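Local atomic coordinates of xyloglucan-specific endo-beta-1,4-glucanase BoGH5A (Bacteroides ovatus, PDB entry 3ZMR), a protein that cleaves the beta-1,4-glucan backbone of xyloglucan internally, with retention of the anomeric configuration, releasing xyloglucan oligosaccharides in the gut bacterium's xyloglucan degradation. Residues Tyr338-Phe343 / Asp364-Gly369; Tyr396-Arg401 / Lys414-Tyr419; Gly372-Thr377 / Glu421-Thr426. All coordinates share one frame; numbering follows the deposited sequence.

Contact 1 (Tyr338-Phe343 / Asp364-Gly369); sequences YDPYDF and DVSATG. With BGC (beta-D-glucopyranose), chain C; GLC (alpha-D-glucopyranose), chain L; EDO (1,2-ethanediol), chain F.
The carboxylate of D342 is met by the hydroxyl of S366 on the syn side of OD1, 32° out of its plane, in a short hydrogen bond donated by S366 OG to D342 OD1 at 2.6 Å. At the other oxygen a water donates to D342 OD2 and accepts from A367 N (2.8 Å from the water oxygen), so one carboxylate serves a side chain and the backbone of the next residue. With CG between the backbone N and the carbonyl carbon (chi1 63°), the carboxylate of D342 is set facing S366 from the first turn of a short helix for which P340 is the N-cap residue. The pyrrolidine ring of P340 lies beside the same hydroxyl, with CG 3.5 Å from S366 OG, while P340 CD approaches G369 O, also at 3.5 Å. The peptide bond before P340 is cis, and the fit is close: a beta carbon on G369 would run into P340 CB. An alanine at D342 would probably leave S366 OG without its acceptor and the bridging water without its link to the helix, freeing the serine hydroxyl to turn. At the far end of 338-343, Y338 packs obliquely against the bound glucose, modelled as both anomers, and hydrogen-bonds through OH to E395, the probable nucleophile. The loop 364-369 is thus fastened behind a segment that begins in the substrate pocket. Two neutral donors, a hydroxyl and a water, serve the two oxygens of D342 and would probably help to stabilise its negative charge.

Contact 2 (Tyr396-Arg401 / Lys414-Tyr419); sequences YGPTLR and KSRNDY
R416 lays its guanidinium beneath L400, whose CB stands 3.7 Å above one face, offset toward the rim, as the two side chains cross at about a right angle. L400 CG adds contact with R416 CD. The other work of the arginine is polar, and it is aimed at two successive backbone carbonyls. R416 NH2 donates to P398 O at 2.9 Å in a nearly straight bond (N-H...O 163°) that lies close to the guanidinium plane. R416 NE donates to T399 O, also at 2.9 Å, standing well above that carbonyl's plane (59° out of it), and has a second, weak bond to P398 O. The arginine chain, bent at chi3 (70°), carries its NE back over the loop, and the ring of P398 fits against the shaft, its CG 3.9 Å from R416 CB. NH1 has its own partner in S458 OG, so all three guanidinium nitrogens are engaged. One turn on, Y419 slides past P398 in the opposite direction, with Y419 CD2 4.1 Å from P398 CD. Its hydroxyl bonds to D339 O and, through a water lying at the ring edge, to G397 N. Here the loop that leaves strand 391-396, the seventh of the (beta/alpha)8 barrel, is pinned to helix 406-429 that follows it. Around this joint, F343 of helix 341-344 packs on P398, W356 meets Y419 edge-to-face, and helix 456-471 touches the helix through N417.

Contact 3 (Gly372-Thr377 / Glu421-Thr426); sequences GDIEAT and EYVVKT
I374 brings its branched side to the rim of the Y422 ring. CG2, anti to the backbone N while CG1 is anti to the carbonyl carbon (chi1 -65°), lies in the ring plane 4.0 Å from Y422 CE2, and I374 CB stands at the same edge. The two side chains slide past each other in opposite directions, and I374 CD1 continues to V423 CG2 at 4.3 Å. Both segments belong to the outer helical layer of the (beta/alpha)8 barrel: helices 371-379 and 406-429 run in nearly the same direction, their local axes 10.2 Å apart and crossing at -28°. On the more polar side, E375 bends at chi2 (76°), which turns CD aside from an extended chain; its OE1 lies 3.6 Å from T426 CG2, the methyl that is anti to the backbone N. That rotamer leaves T426 OG1 beside its own backbone, where it donates to Y422 O at 2.8 Å; T426 N reaches the same oxygen from the opposite face of the carbonyl plane. A water donates to T426 OG1, 2.7 Å away, and more weakly to E375 OE2, linking the two helices beside the apolar pair. The hydroxyl of Y422 ends 4.0 Å from E375 CB.

Overall arrangement
Followed from the N terminus, contact 1 comes first: it closes the loop that runs from the end of strand 331-337, through helix 341-344, to residues 364-369. Contact 3 opens a few residues later at helix 371-379 and closes only at 421-426. Within that span lies contact 2, which shuts the shorter loop between strand 391-396 and helix 406-429. Contact 1 therefore stands in series with the other two, whereas contact 2 is enclosed by contact 3, and none cross. Y419, part of contact 2, joins all three, its ring packing on F343 of contact 1 and I374 of contact 3. Together they tie neighbouring beta-alpha units of the barrel, and contact 1 reaches the substrate pocket through Y338.

Contact 1 (Tyr338-Phe343 / Asp364-Gly369)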
loop_
_atom_site.group_PDB
_atom_site.type_symbol
_atom_site.label_atom_id
_atom_site.label_comp_id
_atom_site.label_asym_id
_atom_site.label_seq_id
_atom_site.Cartn_x
_atom_site.Cartn_y
_atom_site.Cartn_z
ATOM N N TYR A 338 -1.041 1.979 14.702
ATOM C CA TYR A 338 -1.284 2.958 15.777
ATOM C C TYR A 338 -1.968 2.350 17.014
ATOM O O TYR A 338 -2.464 3.073 17.870
ATOM C CB TYR A 338 -2.098 4.125 15.245
ATOM C CG TYR A 338 -1.361 5.073 14.330
ATOM C CD1 TYR A 338 -0.391 5.924 14.830
ATOM C CD2 TYR A 338 -1.650 5.137 12.969
ATOM C CE1 TYR A 338 0.252 6.832 14.006
ATOM C CE2 TYR A 338 -1.016 6.041 12.145
ATOM C CZ TYR A 338 -0.072 6.902 12.665
ATOM O OH TYR A 338 0.552 7.853 11.886
ATOM N N ASP A 339 -1.989 1.024 17.134
ATOM C CA ASP A 339 -2.585 0.403 18.303
ATOM C C ASP A 339 -1.648 0.597 19.493
ATOM O O ASP A 339 -0.435 0.484 19.365
ATOM C CB ASP A 339 -2.807 -1.115 18.105
ATOM C CG ASP A 339 -3.778 -1.451 16.973
ATOM O OD1 ASP A 339 -4.560 -0.577 16.544
ATOM O OD2 ASP A 339 -3.757 -2.637 16.550
ATOM N N PRO A 340 -2.203 0.842 20.695
ATOM C CA PRO A 340 -3.594 1.120 20.966
ATOM C C PRO A 340 -3.925 2.593 20.725
ATOM O O PRO A 340 -3.195 3.509 21.178
ATOM C CB PRO A 340 -3.731 0.782 22.457
ATOM C CG PRO A 340 -2.382 1.022 23.041
ATOM C CD PRO A 340 -1.370 0.920 21.908
ATOM N N TYR A 341 -4.994 2.802 19.976
ATOM C CA TYR A 341 -5.412 4.131 19.522
ATOM C C TYR A 341 -5.595 5.137 20.681
ATOM O O TYR A 341 -5.206 6.298 20.558
ATOM C CB TYR A 341 -6.726 3.999 18.746
ATOM C CG TYR A 341 -7.340 5.305 18.353
ATOM C CD1 TYR A 341 -6.897 6.004 17.244
ATOM C CD2 TYR A 341 -8.399 5.843 19.092
ATOM C CE1 TYR A 341 -7.474 7.211 16.880
ATOM C CE2 TYR A 341 -8.996 7.042 18.726
ATOM C CZ TYR A 341 -8.524 7.722 17.629
ATOM O OH TYR A 341 -9.097 8.925 17.278
ATOM N N ASP A 342 -6.143 4.678 21.801
ATOM C CA ASP A 342 -6.399 5.579 22.926
ATOM C C ASP A 342 -5.132 6.095 23.629
ATOM O O ASP A 342 -5.190 7.092 24.337
ATOM C CB ASP A 342 -7.456 5.035 23.914
ATOM C CG ASP A 342 -7.056 3.770 24.599
ATOM O OD1 ASP A 342 -5.975 3.207 24.321
ATOM O OD2 ASP A 342 -7.837 3.339 25.476
ATOM N N PHE A 343 -4.013 5.433 23.385
ATOM C CA PHE A 343 -2.705 5.919 23.796
ATOM C C PHE A 343 -2.026 6.768 22.701
ATOM O O PHE A 343 -1.608 7.906 22.931
ATOM C CB PHE A 343 -1.793 4.747 24.198
ATOM C CG PHE A 343 -0.367 5.148 24.465
ATOM C CD1 PHE A 343 -0.020 5.882 25.584
ATOM C CD2 PHE A 343 0.633 4.798 23.574
ATOM C CE1 PHE A 343 1.286 6.249 25.799
ATOM C CE2 PHE A 343 1.949 5.159 23.787
ATOM C CZ PHE A 343 2.276 5.892 24.896
ATOM N N ASP A 364 -2.456 4.098 34.156
ATOM C CA ASP A 364 -3.319 4.715 33.135
ATOM C C ASP A 364 -3.025 4.138 31.767
ATOM O O ASP A 364 -2.749 4.886 30.789
ATOM C CB ASP A 364 -3.207 6.247 33.139
ATOM C CG ASP A 364 -4.267 6.919 32.238
ATOM O OD1 ASP A 364 -5.454 6.492 32.278
ATOM O OD2 ASP A 364 -3.902 7.845 31.471
ATOM N N VAL A 365 -3.095 2.797 31.704
ATOM C CA VAL A 365 -2.783 2.081 30.474
ATOM C C VAL A 365 -4.033 1.615 29.750
ATOM O O VAL A 365 -5.119 1.404 30.335
ATOM C CB VAL A 365 -1.803 0.886 30.649
ATOM C CG1 VAL A 365 -0.450 1.322 31.217
ATOM C CG2 VAL A 365 -2.388 -0.231 31.506
ATOM N N SER A 366 -3.841 1.393 28.458
ATOM C CA SER A 366 -4.915 0.888 27.608
ATOM C C SER A 366 -5.254 -0.580 27.938
ATOM O O SER A 366 -4.398 -1.313 28.419
ATOM C CB SER A 366 -4.505 0.960 26.134
ATOM O OG SER A 366 -4.087 2.273 25.806
ATOM N N ALA A 367 -6.491 -0.985 27.622
ATOM C CA ALA A 367 -6.958 -2.389 27.784
ATOM C C ALA A 367 -6.440 -3.348 26.716
ATOM O O ALA A 367 -6.555 -4.569 26.847
ATOM C CB ALA A 367 -8.489 -2.440 27.803
ATOM N N THR A 368 -5.899 -2.772 25.650
ATOM C CA THR A 368 -5.359 -3.515 24.505
ATOM C C THR A 368 -4.023 -2.883 24.127
ATOM O O THR A 368 -3.621 -1.872 24.685
ATOM C CB THR A 368 -6.288 -3.427 23.277
ATOM O OG1 THR A 368 -6.380 -2.079 22.822
ATOM C CG2 THR A 368 -7.692 -3.954 23.598
ATOM N N GLY A 369 -3.358 -3.487 23.158
ATOM C CA GLY A 369 -2.170 -2.921 22.553
ATOM C C GLY A 369 -0.948 -2.821 23.434
ATOM O O GLY A 369 -0.047 -2.028 23.153
HETATM C C2 BGC C . -2.915 8.992 8.044
HETATM C C3 BGC C . -2.243 10.265 8.585
HETATM C C4 BGC C . -2.763 10.655 9.964
HETATM C C5 BGC C . -2.593 9.389 10.816
HETATM C C6 BGC C . -2.995 9.648 12.258
HETATM C C1 BGC C . -3.030 7.805 9.012
HETATM O O2 BGC C . -2.216 8.562 6.877
HETATM O O3 BGC C . -2.481 11.339 7.650
HETATM O O4 BGC C . -2.053 11.829 10.454
HETATM O O5 BGC C . -3.390 8.303 10.303
HETATM O O6 BGC C . -4.275 10.302 12.228
HETATM C C1 GLC L . -2.700 8.062 9.277
HETATM C C2 GLC L . -2.787 9.108 8.173
HETATM C C3 GLC L . -2.158 10.437 8.596
HETATM C C4 GLC L . -2.809 10.844 9.922
HETATM C C5 GLC L . -2.794 9.675 10.918
HETATM C C6 GLC L . -3.406 10.005 12.277
HETATM O O2 GLC L . -2.207 8.580 7.009
HETATM O O3 GLC L . -2.265 11.436 7.557
HETATM O O4 GLC L . -2.042 11.908 10.414
HETATM O O5 GLC L . -3.438 8.549 10.367
HETATM O O6 GLC L . -2.353 10.473 13.098
HETATM C C1 EDO F . -2.873 12.022 32.454
HETATM O O1 EDO F . -3.269 10.651 32.628
HETATM C C2 EDO F . -3.293 12.855 33.669
HETATM O O2 EDO F . -4.722 12.871 33.722
HETATM O O HOH W 1 -8.146 0.948 26.359
#

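Contact 2 (Tyr396-Arg401 / Lys414-Tyr419)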
loop_
_atom_site.group_PDB
_atom_site.type_symbol
_atom_site.label_atom_id
_atom_site.label_comp_id
_atom_site.label_asym_id
_atom_site.label_seq_id
_atom_site.Cartn_x
_atom_site.Cartn_y
_atom_site.Cartn_z
ATOM N N TYR A 396 3.875 4.905 12.204
ATOM C CA TYR A 396 3.603 4.512 13.590
ATOM C C TYR A 396 4.026 5.707 14.446
ATOM O O TYR A 396 4.834 6.536 14.019
ATOM C CB TYR A 396 4.340 3.204 14.019
ATOM C CG TYR A 396 5.786 3.448 14.241
ATOM C CD1 TYR A 396 6.691 3.520 13.179
ATOM C CD2 TYR A 396 6.297 3.668 15.535
ATOM C CE1 TYR A 396 8.030 3.823 13.388
ATOM C CE2 TYR A 396 7.610 4.014 15.743
ATOM C CZ TYR A 396 8.488 4.078 14.683
ATOM O OH TYR A 396 9.827 4.427 14.878
ATOM N N GLY A 397 3.566 5.742 15.690
ATOM C CA GLY A 397 4.099 6.670 16.682
ATOM C C GLY A 397 3.025 7.339 17.519
ATOM O O GLY A 397 1.900 7.545 17.073
ATOM N N PRO A 398 3.375 7.649 18.781
ATOM C CA PRO A 398 2.436 8.313 19.665
ATOM C C PRO A 398 2.572 9.837 19.666
ATOM O O PRO A 398 3.692 10.385 19.549
ATOM C CB PRO A 398 2.849 7.765 21.030
ATOM C CG PRO A 398 4.335 7.629 20.913
ATOM C CD PRO A 398 4.624 7.290 19.488
ATOM N N THR A 399 1.450 10.516 19.859
ATOM C CA THR A 399 1.526 11.970 20.081
ATOM C C THR A 399 2.245 12.273 21.402
ATOM O O THR A 399 2.436 11.396 22.247
ATOM C CB THR A 399 0.132 12.612 20.046
ATOM O OG1 THR A 399 0.260 14.046 19.974
ATOM C CG2 THR A 399 -0.677 12.185 21.281
ATOM N N LEU A 400 2.648 13.531 21.554
ATOM C CA LEU A 400 3.231 13.991 22.807
ATOM C C LEU A 400 2.277 15.010 23.422
ATOM O O LEU A 400 2.024 16.074 22.874
ATOM C CB LEU A 400 4.640 14.549 22.596
ATOM C CG LEU A 400 5.527 14.706 23.840
ATOM C CD1 LEU A 400 7.003 14.867 23.446
ATOM C CD2 LEU A 400 5.047 15.873 24.715
ATOM N N ARG A 401 1.720 14.612 24.567
ATOM C CA ARG A 401 0.681 15.353 25.271
ATOM C C ARG A 401 1.319 16.373 26.236
ATOM O O ARG A 401 1.453 16.146 27.447
ATOM C CB ARG A 401 -0.286 14.376 25.956
ATOM C CG ARG A 401 -0.879 13.359 24.988
ATOM C CD ARG A 401 -1.958 12.512 25.620
ATOM N NE ARG A 401 -2.296 11.387 24.743
ATOM C CZ ARG A 401 -3.211 11.423 23.778
ATOM N NH1 ARG A 401 -3.935 12.511 23.529
ATOM N NH2 ARG A 401 -3.380 10.327 23.036
ATOM N N LYS A 414 8.080 8.813 29.324
ATOM C CA LYS A 414 8.705 7.490 29.406
ATOM C C LYS A 414 7.913 6.466 28.607
ATOM O O LYS A 414 8.494 5.681 27.842
ATOM C CB LYS A 414 8.855 7.017 30.865
ATOM C CG LYS A 414 9.444 5.609 30.998
ATOM C CD LYS A 414 9.634 5.152 32.441
ATOM C CE LYS A 414 10.639 4.006 32.519
ATOM N NZ LYS A 414 10.148 2.796 31.810
ATOM N N SER A 415 6.603 6.483 28.759
ATOM C CA SER A 415 5.712 5.549 28.086
ATOM C C SER A 415 5.883 5.678 26.573
ATOM O O SER A 415 5.891 4.670 25.872
ATOM C CB SER A 415 4.263 5.856 28.448
ATOM O OG SER A 415 3.943 5.381 29.761
ATOM N N ARG A 416 5.920 6.902 26.065
ATOM C CA ARG A 416 6.093 7.113 24.609
ATOM C C ARG A 416 7.355 6.418 24.145
ATOM O O ARG A 416 7.387 5.721 23.106
ATOM C CB ARG A 416 6.195 8.576 24.190
ATOM C CG ARG A 416 4.962 9.391 24.469
ATOM C CD ARG A 416 5.214 10.814 24.003
ATOM N NE ARG A 416 5.286 10.916 22.538
ATOM C CZ ARG A 416 6.410 11.037 21.829
ATOM N NH1 ARG A 416 7.607 11.122 22.401
ATOM N NH2 ARG A 416 6.308 11.060 20.492
ATOM N N ASN A 417 8.450 6.641 24.849
ATOM C CA ASN A 417 9.742 6.076 24.436
ATOM C C ASN A 417 9.827 4.557 24.600
ATOM O O ASN A 417 10.396 3.860 23.753
ATOM C CB ASN A 417 10.881 6.832 25.107
ATOM C CG ASN A 417 10.987 8.243 24.586
ATOM O OD1 ASN A 417 10.661 8.511 23.405
ATOM N ND2 ASN A 417 11.388 9.162 25.442
ATOM N N ASP A 418 9.186 4.024 25.629
ATOM C CA ASP A 418 9.084 2.566 25.827
ATOM C C ASP A 418 8.304 1.963 24.641
ATOM O O ASP A 418 8.677 0.930 24.079
ATOM C CB ASP A 418 8.382 2.235 27.161
ATOM C CG ASP A 418 9.240 2.535 28.375
ATOM O OD1 ASP A 418 10.478 2.797 28.238
ATOM O OD2 ASP A 418 8.650 2.492 29.477
ATOM N N TYR A 419 7.207 2.616 24.287
ATOM C CA TYR A 419 6.321 2.174 23.206
ATOM C C TYR A 419 7.056 2.194 21.842
ATOM O O TYR A 419 7.039 1.230 21.087
ATOM C CB TYR A 419 5.061 3.075 23.132
ATOM C CG TYR A 419 4.166 2.763 21.962
ATOM C CD1 TYR A 419 3.203 1.782 22.052
ATOM C CD2 TYR A 419 4.301 3.449 20.770
ATOM C CE1 TYR A 419 2.400 1.456 20.988
ATOM C CE2 TYR A 419 3.461 3.173 19.698
ATOM C CZ TYR A 419 2.509 2.177 19.806
ATOM O OH TYR A 419 1.713 1.845 18.707
HETATM O O HOH W 2 1.935 3.675 16.659
#

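Contact 3 (Gly372-Thr377 / Glu421-Thr426)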
loop_
_atom_site.group_PDB
_atom_site.type_symbol
_atom_site.label_atom_id
_atom_site.label_comp_id
_atom_site.label_asym_id
_atom_site.label_seq_id
_atom_site.Cartn_x
_atom_site.Cartn_y
_atom_site.Cartn_z
ATOM N N GLY A 372 2.160 -7.944 24.385
ATOM C CA GLY A 372 1.740 -9.171 23.743
ATOM C C GLY A 372 0.874 -8.904 22.505
ATOM O O GLY A 372 0.995 -9.574 21.485
ATOM N N ASP A 373 -0.029 -7.938 22.603
ATOM C CA ASP A 373 -0.895 -7.577 21.479
ATOM C C ASP A 373 -0.097 -7.026 20.287
ATOM O O ASP A 373 -0.379 -7.364 19.133
ATOM C CB ASP A 373 -1.964 -6.548 21.884
ATOM C CG ASP A 373 -3.139 -7.152 22.646
ATOM O OD1 ASP A 373 -3.166 -8.379 22.938
ATOM O OD2 ASP A 373 -4.055 -6.350 22.982
ATOM N N ILE A 374 0.895 -6.203 20.578
ATOM C CA ILE A 374 1.750 -5.626 19.541
ATOM C C ILE A 374 2.522 -6.752 18.846
ATOM O O ILE A 374 2.570 -6.812 17.605
ATOM C CB ILE A 374 2.730 -4.572 20.103
ATOM C CG1 ILE A 374 1.944 -3.368 20.630
ATOM C CG2 ILE A 374 3.732 -4.164 19.044
ATOM C CD1 ILE A 374 2.825 -2.365 21.327
ATOM N N GLU A 375 3.105 -7.660 19.632
ATOM C CA GLU A 375 3.824 -8.819 19.056
ATOM C C GLU A 375 2.904 -9.678 18.197
ATOM O O GLU A 375 3.289 -10.110 17.114
ATOM C CB GLU A 375 4.470 -9.671 20.164
ATOM C CG GLU A 375 5.195 -10.935 19.690
ATOM C CD GLU A 375 6.551 -10.675 19.043
ATOM O OE1 GLU A 375 6.590 -10.282 17.850
ATOM O OE2 GLU A 375 7.583 -10.880 19.725
ATOM N N ALA A 376 1.693 -9.938 18.673
ATOM C CA ALA A 376 0.762 -10.784 17.911
ATOM C C ALA A 376 0.392 -10.135 16.587
ATOM O O ALA A 376 0.368 -10.776 15.529
ATOM C CB ALA A 376 -0.491 -11.071 18.718
ATOM N N THR A 377 0.053 -8.855 16.626
ATOM C CA THR A 377 -0.388 -8.206 15.389
ATOM C C THR A 377 0.754 -8.051 14.372
ATOM O O THR A 377 0.626 -8.420 13.185
ATOM C CB THR A 377 -0.994 -6.833 15.687
ATOM O OG1 THR A 377 -2.159 -7.029 16.508
ATOM C CG2 THR A 377 -1.332 -6.082 14.369
ATOM N N GLU A 421 10.323 2.215 21.233
ATOM C CA GLU A 421 11.360 1.192 21.207
ATOM C C GLU A 421 10.750 -0.177 20.954
ATOM O O GLU A 421 11.295 -0.964 20.178
ATOM C CB GLU A 421 12.121 1.179 22.530
ATOM C CG GLU A 421 13.236 0.147 22.589
ATOM C CD GLU A 421 13.799 -0.075 23.985
ATOM O OE1 GLU A 421 13.828 0.884 24.803
ATOM O OE2 GLU A 421 14.250 -1.215 24.242
ATOM N N TYR A 422 9.628 -0.455 21.606
ATOM C CA TYR A 422 9.003 -1.787 21.535
ATOM C C TYR A 422 8.470 -2.034 20.110
ATOM O O TYR A 422 8.673 -3.116 19.513
ATOM C CB TYR A 422 7.884 -1.998 22.564
ATOM C CG TYR A 422 7.511 -3.458 22.685
ATOM C CD1 TYR A 422 8.267 -4.325 23.465
ATOM C CD2 TYR A 422 6.456 -3.983 21.955
ATOM C CE1 TYR A 422 7.957 -5.666 23.519
ATOM C CE2 TYR A 422 6.135 -5.315 22.001
ATOM C CZ TYR A 422 6.884 -6.157 22.782
ATOM O OH TYR A 422 6.565 -7.498 22.829
ATOM N N VAL A 423 7.782 -1.055 19.558
ATOM C CA VAL A 423 7.267 -1.196 18.187
ATOM C C VAL A 423 8.433 -1.432 17.205
ATOM O O VAL A 423 8.381 -2.331 16.362
ATOM C CB VAL A 423 6.416 0.008 17.769
ATOM C CG1 VAL A 423 6.147 -0.006 16.262
ATOM C CG2 VAL A 423 5.134 -0.005 18.588
ATOM N N VAL A 424 9.461 -0.618 17.307
ATOM C CA VAL A 424 10.631 -0.703 16.426
ATOM C C VAL A 424 11.299 -2.075 16.538
ATOM O O VAL A 424 11.537 -2.742 15.549
ATOM C CB VAL A 424 11.632 0.454 16.610
ATOM C CG1 VAL A 424 12.922 0.227 15.816
ATOM C CG2 VAL A 424 10.975 1.745 16.160
ATOM N N LYS A 425 11.588 -2.494 17.758
ATOM C CA LYS A 425 12.226 -3.820 17.963
ATOM C C LYS A 425 11.351 -4.933 17.406
ATOM O O LYS A 425 11.871 -5.911 16.843
ATOM C CB LYS A 425 12.636 -4.062 19.435
ATOM C CG LYS A 425 11.686 -4.808 20.341
ATOM C CD LYS A 425 12.314 -4.980 21.731
ATOM C CE LYS A 425 11.450 -5.816 22.657
ATOM N NZ LYS A 425 11.962 -5.788 24.063
ATOM N N THR A 426 10.038 -4.836 17.578
ATOM C CA THR A 426 9.137 -5.859 17.072
ATOM C C THR A 426 9.130 -5.865 15.540
ATOM O O THR A 426 9.123 -6.919 14.898
ATOM C CB THR A 426 7.718 -5.663 17.645
ATOM O OG1 THR A 426 7.804 -5.710 19.067
ATOM C CG2 THR A 426 6.760 -6.762 17.191
HETATM O O HOH W 3 8.757 -7.977 20.216
#